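Cbm77-rfpl (PDB 5FU5) probably binds pectic polysaccharides of plant cell walls, as a family 77 carbohydrate-binding module of the Ruminococcus flavefaciens cellulosome. Local coordinates at residues 40-45 with 108-113. Residues are numbered along the deposited sequence; the frame is centred on the assembly and turned at random.
Sequences KTLTQC and LFYMEY
The carbonyl oxygens Gln44 O and Phe109 O share one water, which donates to both, at 2.6 Å from Gln44 O and 2.7 Å from Phe109 O. No direct hydrogen bond joins 40-45 to 108-113; the water bridges them where strand 40-47 is broken, and direct backbone bonding between the two strands is found next door, between Leu108 and Leu46. The phenyl ring of Phe109 packs against this break. Its CG is anti to the carbonyl carbon (chi1 -69°), on the side of the backbone N, and the ring beyond lies against residues 42-45. Cys45 lays CB over the centre of one face, 3.5 Å from the ring centroid and only 11° off the normal, a CH-pi contact. Its SG, set obliquely to the ring and 4.1 Å from Phe109 CZ, adds a sulfur-aromatic contact. Backbone of Thr43 meets the ring at its edge, while Leu42 O approaches Phe109 CE2 obliquely at 3.6 Å. Leu42 CB packs against Phe109 CD2, and its CD1 reaches on to Tyr110 CB at 3.8 Å. Phe109 and Tyr110 both lie opposite Val67 of strand 62-68, a classic beta bulge in strand 107-116, and Thr13 OG1 is hydrogen-bonded to the backbone N of both Thr43 and Gln44. An alanine in place of Phe109 would probably leave the CB of Cys45 and the turn at Thr43 without the ring they pack against, opening a gap within the bend. The interrupted strand is thus joined to its neighbour here by the ring of Phe109 and one bridging water that satisfies two carbonyls.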
ATOM      1  N   LYS A  40     -13.725   7.821   3.250  1.00 31.81           N
ATOM      2  CA  LYS A  40     -14.020   7.107   2.009  1.00 31.12           C
ATOM      3  C   LYS A  40     -14.269   5.645   2.361  1.00 25.49           C
ATOM      4  O   LYS A  40     -13.575   5.094   3.226  1.00 31.95           O
ATOM      5  CB  LYS A  40     -12.866   7.190   1.012  1.00 34.84           C
ATOM      6  CG  LYS A  40     -12.452   8.585   0.562  1.00 41.51           C
ATOM      7  CD  LYS A  40     -11.348   8.498  -0.484  1.00 53.80           C
ATOM      8  CE  LYS A  40     -10.365   9.656  -0.364  1.00 57.64           C
ATOM      9  NZ  LYS A  40      -9.577   9.837  -1.606  1.00 59.24           N
ATOM     10  N   THR A  41     -15.268   5.038   1.721  1.00 21.46           N
ATOM     11  CA  THR A  41     -15.512   3.602   1.779  1.00 19.65           C
ATOM     12  C   THR A  41     -15.019   2.981   0.490  1.00 17.08           C
ATOM     13  O   THR A  41     -15.532   3.257  -0.598  1.00 19.83           O
ATOM     14  CB  THR A  41     -16.975   3.248   2.075  1.00 21.29           C
ATOM     15  OG1 THR A  41     -17.320   3.773   3.372  1.00 27.59           O
ATOM     16  CG2 THR A  41     -17.195   1.715   2.064  1.00 22.41           C
ATOM     17  N   LEU A  42     -13.989   2.145   0.607  1.00 16.87           N
ATOM     18  CA  LEU A  42     -13.302   1.531  -0.493  1.00 16.39           C
ATOM     19  C   LEU A  42     -13.735   0.080  -0.637  1.00 17.81           C
ATOM     20  O   LEU A  42     -13.922  -0.622   0.363  1.00 19.23           O
ATOM     21  CB  LEU A  42     -11.780   1.657  -0.286  1.00 18.93           C
ATOM     22  CG  LEU A  42     -11.270   3.096  -0.136  1.00 19.07           C
ATOM     23  CD1 LEU A  42      -9.831   3.105   0.319  1.00 23.37           C
ATOM     24  CD2 LEU A  42     -11.408   3.867  -1.435  1.00 23.80           C
ATOM     25  N   THR A  43     -13.903  -0.386  -1.859  1.00 16.72           N
ATOM     26  CA  THR A  43     -14.567  -1.682  -2.122  1.00 17.37           C
ATOM     27  C   THR A  43     -13.824  -2.672  -2.999  1.00 17.47           C
ATOM     28  O   THR A  43     -14.166  -3.868  -2.981  1.00 18.85           O
ATOM     29  CB  THR A  43     -15.942  -1.436  -2.797  1.00 16.45           C
ATOM     30  OG1 THR A  43     -15.751  -0.669  -3.984  1.00 17.25           O
ATOM     31  CG2 THR A  43     -16.882  -0.690  -1.788  1.00 18.18           C
ATOM     32  N   GLN A  44     -12.856  -2.202  -3.802  1.00 16.65           N
ATOM     33  CA  GLN A  44     -12.086  -3.078  -4.670  1.00 15.61           C
ATOM     34  C   GLN A  44     -10.655  -3.087  -4.172  1.00 16.71           C
ATOM     35  O   GLN A  44     -10.014  -2.042  -4.059  1.00 17.83           O
ATOM     36  CB  GLN A  44     -12.142  -2.651  -6.138  1.00 17.23           C
ATOM     37  CG  GLN A  44     -11.301  -3.509  -7.044  1.00 17.99           C
ATOM     38  CD  GLN A  44     -11.419  -3.075  -8.475  1.00 17.03           C
ATOM     39  OE1 GLN A  44     -10.891  -2.002  -8.874  1.00 20.82           O
ATOM     40  NE2 GLN A  44     -12.069  -3.873  -9.250  1.00 17.39           N
ATOM     41  N   CYS A  45     -10.147  -4.302  -3.866  1.00 16.19           N
ATOM     42  CA  CYS A  45      -8.799  -4.445  -3.316  1.00 15.74           C
ATOM     43  C   CYS A  45      -7.875  -5.197  -4.251  1.00 15.35           C
ATOM     44  O   CYS A  45      -8.326  -5.879  -5.172  1.00 18.07           O
ATOM     45  CB  CYS A  45      -8.919  -5.200  -2.006  1.00 16.77           C
ATOM     46  SG  CYS A  45      -9.615  -6.863  -2.118  1.00 19.82           S
ATOM     47  N   LEU A 108      -5.618  -5.385   0.275  1.00 16.55           N
ATOM     48  CA  LEU A 108      -5.094  -4.030   0.238  1.00 15.06           C
ATOM     49  C   LEU A 108      -6.017  -3.072  -0.562  1.00 14.47           C
ATOM     50  O   LEU A 108      -6.303  -3.343  -1.733  1.00 15.72           O
ATOM     51  CB  LEU A 108      -3.698  -4.048  -0.371  1.00 15.78           C
ATOM     52  CG  LEU A 108      -2.953  -2.697  -0.517  1.00 15.18           C
ATOM     53  CD1 LEU A 108      -2.734  -2.034   0.840  1.00 17.33           C
ATOM     54  CD2 LEU A 108      -1.680  -2.850  -1.297  1.00 16.86           C
ATOM     55  N   PHE A 109      -6.413  -1.967   0.064  1.00 14.55           N
ATOM     56  CA  PHE A 109      -7.373  -1.026  -0.577  1.00 15.72           C
ATOM     57  C   PHE A 109      -6.827   0.332  -0.991  1.00 14.94           C
ATOM     58  O   PHE A 109      -7.378   0.994  -1.892  1.00 16.15           O
ATOM     59  CB  PHE A 109      -8.592  -0.843   0.327  1.00 15.92           C
ATOM     60  CG  PHE A 109      -9.473  -2.061   0.435  1.00 16.10           C
ATOM     61  CD1 PHE A 109      -9.118  -3.151   1.224  1.00 16.11           C
ATOM     62  CD2 PHE A 109     -10.698  -2.132  -0.198  1.00 18.09           C
ATOM     63  CE1 PHE A 109      -9.912  -4.264   1.303  1.00 17.69           C
ATOM     64  CE2 PHE A 109     -11.509  -3.229  -0.075  1.00 18.94           C
ATOM     65  CZ  PHE A 109     -11.137  -4.306   0.675  1.00 17.39           C
ATOM     66  N   TYR A 110      -5.762   0.789  -0.362  1.00 16.38           N
ATOM     67  CA  TYR A 110      -5.236   2.139  -0.583  1.00 15.67           C
ATOM     68  C   TYR A 110      -3.780   2.169  -0.194  1.00 15.93           C
ATOM     69  O   TYR A 110      -3.386   1.499   0.772  1.00 16.41           O
ATOM     70  CB  TYR A 110      -6.046   3.152   0.253  1.00 16.85           C
ATOM     71  CG  TYR A 110      -5.767   4.637  -0.064  1.00 19.76           C
ATOM     72  CD1 TYR A 110      -6.320   5.261  -1.171  1.00 29.81           C
ATOM     73  CD2 TYR A 110      -4.950   5.389   0.784  1.00 26.09           C
ATOM     74  CE1 TYR A 110      -6.049   6.593  -1.411  1.00 37.17           C
ATOM     75  CE2 TYR A 110      -4.654   6.702   0.547  1.00 29.30           C
ATOM     76  CZ  TYR A 110      -5.211   7.311  -0.521  1.00 32.76           C
ATOM     77  OH  TYR A 110      -4.874   8.645  -0.695  1.00 44.10           O
ATOM     78  N   MET A 111      -3.003   2.964  -0.901  1.00 15.29           N
ATOM     79  CA  MET A 111      -1.652   3.203  -0.464  0.50 15.85           C
ATOM     80  C   MET A 111      -1.161   4.580  -0.821  1.00 15.72           C
ATOM     81  O   MET A 111      -1.656   5.223  -1.764  1.00 16.70           O
ATOM     82  CB  MET A 111      -0.716   2.103  -0.948  0.50 21.56           C
ATOM     83  CG  MET A 111      -0.532   1.987  -2.424  0.50 19.47           C
ATOM     84  SD  MET A 111       0.551   0.618  -2.918  0.50 21.28           S
ATOM     85  CE  MET A 111       0.094   0.804  -4.624  0.50 14.14           C
ATOM     86  N   GLU A 112      -0.253   5.080   0.027  1.00 15.81           N
ATOM     87  CA  GLU A 112       0.339   6.389  -0.133  0.50 17.17           C
ATOM     88  C   GLU A 112       1.800   6.350   0.244  1.00 17.00           C
ATOM     89  O   GLU A 112       2.162   5.682   1.193  1.00 18.54           O
ATOM     90  CB  GLU A 112      -0.370   7.433   0.743  0.50 21.61           C
ATOM     91  CG  GLU A 112       0.522   8.624   0.998  0.50 28.20           C
ATOM     92  CD  GLU A 112      -0.168   9.825   1.536  0.50 35.42           C
ATOM     93  OE1 GLU A 112      -1.271   9.697   2.125  0.50 43.87           O
ATOM     94  OE2 GLU A 112       0.434  10.893   1.339  0.50 40.82           O
ATOM     95  N   TYR A 113       2.619   7.076  -0.505  1.00 14.67           N
ATOM     96  CA  TYR A 113       4.004   7.300  -0.143  1.00 15.55           C
ATOM     97  C   TYR A 113       4.179   8.801  -0.020  1.00 17.84           C
ATOM     98  O   TYR A 113       3.998   9.521  -1.002  1.00 18.72           O
ATOM     99  CB  TYR A 113       5.013   6.708  -1.156  1.00 16.63           C
ATOM    100  CG  TYR A 113       6.405   6.876  -0.649  1.00 15.83           C
ATOM    101  CD1 TYR A 113       6.825   6.147   0.476  1.00 16.65           C
ATOM    102  CD2 TYR A 113       7.268   7.836  -1.155  1.00 16.73           C
ATOM    103  CE1 TYR A 113       8.079   6.338   1.021  1.00 17.09           C
ATOM    104  CE2 TYR A 113       8.535   8.047  -0.592  1.00 17.28           C
ATOM    105  CZ  TYR A 113       8.933   7.238   0.495  1.00 16.17           C
ATOM    106  OH  TYR A 113      10.165   7.420   1.072  1.00 17.17           O
TER
HETATM  107  O   HOH W   1      -9.869   0.266  -2.767  1.00 18.29           O